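Local coordinates for IroE protein (PDB 2GZS) that hydrolyses the trilactone siderophore enterobactin and its C-glucosylated forms to linear trimers, preferring the iron-free substrates, at residues L63-L66 with S67-T70; T36-A40 with S41-I45. All coordinates share one frame; numbering follows the deposited sequence.

Interaction 1. Residues L63-L66 with S67-T70; sequences LKQL and SEKT
Ser-67 turns its hydroxyl back onto helix 60-66, and OG donates to Leu-63 O at 2.8 Å. The torsion that sets OG beside its own backbone N (chi1 -62°) makes this possible, because Ser-67 N bonds to the same Leu-63 O at 3.0 Å. The two donors reach that oxygen from opposite faces of its carbonyl plane. Glu-68 N bonds in turn to Gln-65 O. A type I turn runs from Leu-66 to Lys-69, closed by Lys-69 N on Leu-66 O at 3.3 Å. Gln-65 bends at its second torsion (chi2 66°) and crosses Glu-68 at about a right angle, NE2 lying 4.0 Å from Glu-68 CG. Alongside Lys-69 it runs the same way, and one water accepts from both Gln-65 NE2 and Lys-69 NZ. A second water donates to Lys-64 O and to Glu-68 OE2. On the buried flank, Leu-66 packs on Leu-259 and Leu-260 of helix 247-262. The serine hydroxyl thus gives the Leu-63 carbonyl a second donor beside the backbone amide, whereas the charged ends of Glu-68 and Lys-69 meet the helix mainly by way of water.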
ATOM      1  N   LEU A  63       6.699   5.351  15.468  1.00 12.56           N
ATOM      2  CA  LEU A  63       8.004   5.790  14.931  1.00 12.66           C
ATOM      3  C   LEU A  63       9.199   5.347  15.793  1.00 12.34           C
ATOM      4  O   LEU A  63      10.173   4.977  15.170  1.00 13.92           O
ATOM      5  CB  LEU A  63       7.940   7.306  14.752  1.00 14.73           C
ATOM      6  CG  LEU A  63       6.813   7.843  13.815  1.00 13.08           C
ATOM      7  CD1 LEU A  63       6.945   9.369  13.656  1.00 13.20           C
ATOM      8  CD2 LEU A  63       6.840   7.155  12.457  1.00 16.40           C
ATOM      9  N   LYS A  64       8.978   5.384  17.107  1.00 13.90           N
ATOM     10  CA  LYS A  64      10.011   4.884  18.030  1.00 15.25           C
ATOM     11  C   LYS A  64      10.305   3.433  17.766  1.00 14.97           C
ATOM     12  O   LYS A  64      11.426   2.990  17.626  1.00 17.00           O
ATOM     13  CB  LYS A  64       9.515   5.158  19.446  1.00 21.09           C
ATOM     14  CG  LYS A  64      10.406   4.517  20.520  1.00 26.28           C
ATOM     15  CD  LYS A  64       9.798   4.910  21.873  1.00 38.49           C
ATOM     16  CE  LYS A  64      10.455   4.217  23.049  1.00 57.94           C
ATOM     17  NZ  LYS A  64       9.785   2.941  23.442  1.00 79.50           N
ATOM     18  N   GLN A  65       9.237   2.602  17.621  1.00 14.21           N
ATOM     19  CA  GLN A  65       9.473   1.182  17.419  1.00 13.68           C
ATOM     20  C   GLN A  65      10.148   0.845  16.082  1.00 11.64           C
ATOM     21  O   GLN A  65      10.970   0.009  15.876  1.00 15.04           O
ATOM     22  CB  GLN A  65       8.127   0.417  17.562  1.00 18.05           C
ATOM     23  CG  GLN A  65       8.277  -1.095  17.508  1.00 16.55           C
ATOM     24  CD  GLN A  65       9.077  -1.643  18.721  1.00 18.19           C
ATOM     25  OE1 GLN A  65       8.834  -1.126  19.817  1.00 26.77           O
ATOM     26  NE2 GLN A  65       9.945  -2.595  18.476  1.00 19.76           N
ATOM     27  N   LEU A  66       9.691   1.586  15.016  1.00 15.02           N
ATOM     28  CA  LEU A  66      10.382   1.451  13.740  1.00 11.89           C
ATOM     29  C   LEU A  66      11.868   1.736  13.791  1.00 13.25           C
ATOM     30  O   LEU A  66      12.680   1.122  13.122  1.00 14.73           O
ATOM     31  CB  LEU A  66       9.745   2.406  12.694  1.00 12.79           C
ATOM     32  CG  LEU A  66       8.277   2.092  12.341  1.00 10.62           C
ATOM     33  CD1 LEU A  66       7.794   3.154  11.345  1.00 14.02           C
ATOM     34  CD2 LEU A  66       8.050   0.726  11.748  1.00 14.92           C
ATOM     35  N   SER A  67      12.122   2.731  14.673  1.00 15.66           N
ATOM     36  CA  SER A  67      13.536   3.138  14.782  1.00 19.48           C
ATOM     37  C   SER A  67      14.347   2.135  15.587  1.00 25.88           C
ATOM     38  O   SER A  67      15.570   2.248  15.726  1.00 21.92           O
ATOM     39  CB  SER A  67      13.522   4.523  15.440  1.00 19.76           C
ATOM     40  OG  SER A  67      12.851   5.498  14.690  1.00 18.37           O
ATOM     41  N   GLU A  68      13.740   1.095  16.172  1.00 18.59           N
ATOM     42  CA  GLU A  68      14.514   0.069  16.884  1.00 19.67           C
ATOM     43  C   GLU A  68      15.206  -0.851  15.915  1.00 26.53           C
ATOM     44  O   GLU A  68      16.176  -1.544  16.206  1.00 23.65           O
ATOM     45  CB  GLU A  68      13.618  -0.805  17.797  1.00 20.22           C
ATOM     46  CG  GLU A  68      13.002  -0.103  19.010  1.00 21.45           C
ATOM     47  CD  GLU A  68      13.977   0.377  20.070  1.00 31.52           C
ATOM     48  OE1 GLU A  68      14.897  -0.396  20.416  1.00 33.66           O
ATOM     49  OE2 GLU A  68      13.843   1.509  20.567  1.00 33.41           O
ATOM     50  N   LYS A  69      14.680  -0.963  14.697  1.00 18.53           N
ATOM     51  CA  LYS A  69      15.208  -1.820  13.662  1.00 18.95           C
ATOM     52  C   LYS A  69      15.700  -0.931  12.540  1.00 28.04           C
ATOM     53  O   LYS A  69      16.505  -0.029  12.849  1.00 24.69           O
ATOM     54  CB  LYS A  69      14.143  -2.859  13.238  1.00 21.75           C
ATOM     55  CG  LYS A  69      14.049  -3.895  14.374  1.00 33.94           C
ATOM     56  CD  LYS A  69      12.640  -4.392  14.632  1.00 51.53           C
ATOM     57  CE  LYS A  69      12.592  -5.674  15.449  1.00 55.85           C
ATOM     58  NZ  LYS A  69      11.936  -5.619  16.785  1.00 24.86           N
ATOM     59  N   THR A  70      15.302  -1.099  11.313  1.00 19.50           N
ATOM     60  CA  THR A  70      15.696  -0.244  10.202  1.00 16.45           C
ATOM     61  C   THR A  70      14.534   0.660   9.788  1.00 14.57           C
ATOM     62  O   THR A  70      13.737   0.219   8.958  1.00 16.74           O
ATOM     63  CB  THR A  70      16.122  -1.124   9.018  1.00 22.79           C
ATOM     64  OG1 THR A  70      17.201  -1.976   9.475  1.00 22.00           O
ATOM     65  CG2 THR A  70      16.716  -0.314   7.878  1.00 18.26           C
TER
HETATM   66  O   HOH W   1      13.704   3.531  18.997  1.00 30.20           O
HETATM   67  O   HOH W   2       9.907  -3.995  15.881  1.00 19.66           O

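Interaction 2. Residues T36-A40 with S41-I45; sequences TTAPA and SGYPI
Tyr-43 lays one face of its ring over the methyl of Ala-38, in a CH-pi contact that packs the loop 36-40 against the start of strand 43-48. Ala-38 CB stands 3.3 Å from the ring centroid and only 9° off the ring normal, so the methyl sits almost exactly over the middle of the ring. Chi1 of -64° sets Tyr-43 CG beside its own backbone N and carries the ring back along the incoming chain, so that the phenol oxygen reaches Thr-36, two residues before Ala-38. There Thr-36 O lies in the ring plane at the edge, 3.0 Å from Tyr-43 OH, and a water 3.1 Å from Tyr-43 OH is a further partner of the hydroxyl. Pro-39 CD makes a looser apolar contact, 4.4 Å from Tyr-43 CD1, while Pro-39 CG approaches Gly-42 O at 3.5 Å. Ala-40 and Ser-41 form the corner of a type I turn from Pro-39 to Gly-42, in which Gly-42 N donates to Pro-39 O at 2.8 Å. Gly-42 leaves the turn with a positive phi of 111°, a backbone shape that would press a beta carbon against the preceding carbonyl oxygen. The turn lies on the way from strand 26-34 into strand 43-48 of the central sheet. Tyr-43 also packs on Val-33 and Pro-34 at the end of the former and on Val-73 of strand 73-79, which lies between the two strands in the sheet, while Ala-40 O accepts from Asn-137 ND2 just ahead of strand 138-139.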
ATOM      1  N   THR A  36      17.270   8.974  12.124  1.00 18.37           N
ATOM      2  CA  THR A  36      18.458   8.124  12.345  1.00 29.51           C
ATOM      3  C   THR A  36      19.028   7.808  10.974  1.00 26.34           C
ATOM      4  O   THR A  36      18.376   7.764   9.911  1.00 24.26           O
ATOM      5  CB  THR A  36      18.042   6.963  13.230  1.00 42.09           C
ATOM      6  OG1 THR A  36      16.956   6.207  12.698  1.00 27.72           O
ATOM      7  CG2 THR A  36      17.404   7.549  14.510  1.00 47.79           C
ATOM      8  N   THR A  37      20.334   7.622  10.940  1.00 31.16           N
ATOM      9  CA  THR A  37      21.077   7.474   9.673  1.00 25.03           C
ATOM     10  C   THR A  37      20.716   6.188   8.923  1.00 19.98           C
ATOM     11  O   THR A  37      20.454   5.165   9.542  1.00 23.81           O
ATOM     12  CB  THR A  37      22.570   7.598  10.024  1.00 45.10           C
ATOM     13  OG1 THR A  37      22.781   8.962  10.469  1.00 33.22           O
ATOM     14  CG2 THR A  37      23.492   7.373   8.842  1.00 26.02           C
ATOM     15  N   ALA A  38      20.631   6.236   7.617  1.00 24.35           N
ATOM     16  CA  ALA A  38      20.209   5.086   6.796  1.00 20.47           C
ATOM     17  C   ALA A  38      21.287   4.030   6.758  1.00 31.75           C
ATOM     18  O   ALA A  38      22.448   4.434   6.816  1.00 40.06           O
ATOM     19  CB  ALA A  38      19.973   5.539   5.368  1.00 26.44           C
ATOM     20  N   PRO A  39      20.940   2.764   6.630  1.00 23.01           N
ATOM     21  CA  PRO A  39      22.001   1.765   6.402  1.00 25.42           C
ATOM     22  C   PRO A  39      22.748   2.112   5.128  1.00 17.64           C
ATOM     23  O   PRO A  39      22.248   2.851   4.279  1.00 19.27           O
ATOM     24  CB  PRO A  39      21.230   0.472   6.223  1.00 33.53           C
ATOM     25  CG  PRO A  39      19.819   0.739   6.581  1.00 24.66           C
ATOM     26  CD  PRO A  39      19.587   2.210   6.648  1.00 21.87           C
ATOM     27  N   ALA A  40      23.981   1.563   4.915  1.00 18.42           N
ATOM     28  CA  ALA A  40      24.669   1.966   3.694  1.00 13.97           C
ATOM     29  C   ALA A  40      23.927   1.646   2.417  1.00 19.37           C
ATOM     30  O   ALA A  40      23.925   2.289   1.373  1.00 23.68           O
ATOM     31  CB  ALA A  40      26.029   1.247   3.672  1.00 18.00           C
ATOM     32  N   SER A  41      23.140   0.536   2.479  1.00 21.54           N
ATOM     33  CA  SER A  41      22.404   0.195   1.250  1.00 26.89           C
ATOM     34  C   SER A  41      21.105   1.021   1.117  1.00 21.32           C
ATOM     35  O   SER A  41      20.442   0.905   0.086  1.00 29.16           O
ATOM     36  CB  SER A  41      22.138  -1.320   1.237  1.00 23.81           C
ATOM     37  OG  SER A  41      21.802  -1.710   2.585  1.00 45.57           O
ATOM     38  N   GLY A  42      20.787   1.834   2.113  1.00 17.83           N
ATOM     39  CA  GLY A  42      19.654   2.766   1.942  1.00 17.91           C
ATOM     40  C   GLY A  42      18.470   2.381   2.833  1.00 16.58           C
ATOM     41  O   GLY A  42      18.391   1.299   3.385  1.00 16.78           O
ATOM     42  N   TYR A  43      17.560   3.373   2.949  1.00 14.46           N
ATOM     43  CA  TYR A  43      16.339   3.114   3.696  1.00 14.53           C
ATOM     44  C   TYR A  43      15.366   2.208   2.901  1.00 14.72           C
ATOM     45  O   TYR A  43      15.306   2.414   1.696  1.00 14.58           O
ATOM     46  CB  TYR A  43      15.622   4.401   3.988  1.00 14.54           C
ATOM     47  CG  TYR A  43      16.261   5.475   4.872  1.00 14.23           C
ATOM     48  CD1 TYR A  43      16.436   5.235   6.220  1.00 14.85           C
ATOM     49  CD2 TYR A  43      16.577   6.672   4.225  1.00 17.72           C
ATOM     50  CE1 TYR A  43      17.018   6.252   7.008  1.00 16.90           C
ATOM     51  CE2 TYR A  43      17.139   7.691   5.006  1.00 18.78           C
ATOM     52  CZ  TYR A  43      17.323   7.411   6.327  1.00 17.34           C
ATOM     53  OH  TYR A  43      17.882   8.479   7.039  1.00 23.33           O
ATOM     54  N   PRO A  44      14.718   1.297   3.608  1.00 12.45           N
ATOM     55  CA  PRO A  44      13.518   0.675   2.964  1.00 11.56           C
ATOM     56  C   PRO A  44      12.513   1.789   2.784  1.00 11.73           C
ATOM     57  O   PRO A  44      12.575   2.815   3.455  1.00 11.07           O
ATOM     58  CB  PRO A  44      13.013  -0.273   4.017  1.00 14.45           C
ATOM     59  CG  PRO A  44      14.081  -0.430   5.046  1.00 21.81           C
ATOM     60  CD  PRO A  44      14.884   0.822   4.954  1.00 13.98           C
ATOM     61  N   ILE A  45      11.495   1.571   1.890  1.00 11.51           N
ATOM     62  CA  ILE A  45      10.538   2.653   1.729  1.00  9.37           C
ATOM     63  C   ILE A  45       9.148   2.041   1.494  1.00 11.21           C
ATOM     64  O   ILE A  45       9.095   1.065   0.726  1.00 12.59           O
ATOM     65  CB  ILE A  45      10.924   3.609   0.564  1.00 12.80           C
ATOM     66  CG1 ILE A  45       9.992   4.819   0.440  1.00 11.66           C
ATOM     67  CG2 ILE A  45      11.085   2.849  -0.776  1.00 12.11           C
ATOM     68  CD1 ILE A  45      10.504   5.896  -0.557  1.00 11.87           C
TER
HETATM   69  O   HOH W   3      20.581   8.981   5.687  1.00 44.07           O

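Interactions 1 and 2 are two local turns on one side of the esterase, their centres about 12 Å apart, and they meet through Thr-70. Its CG2 packs 3.5 Å from Pro-39 CG and 3.6 Å from Pro-44 CD, so the end of segment 67-70 packs against both the turn and the start of strand 43-48. Along the chain interaction 2 comes first, leading into strand 43-48; interaction 1 follows, ahead of the adjacent parallel strand 73-79. Their centres lie about 19 Å (interaction 1) and 20 Å (interaction 2) from the centre of the chain, at the periphery of the alpha/beta-hydrolase fold, away from active-site Ser-149 and His-247 and the diisopropyl phosphonate pocket.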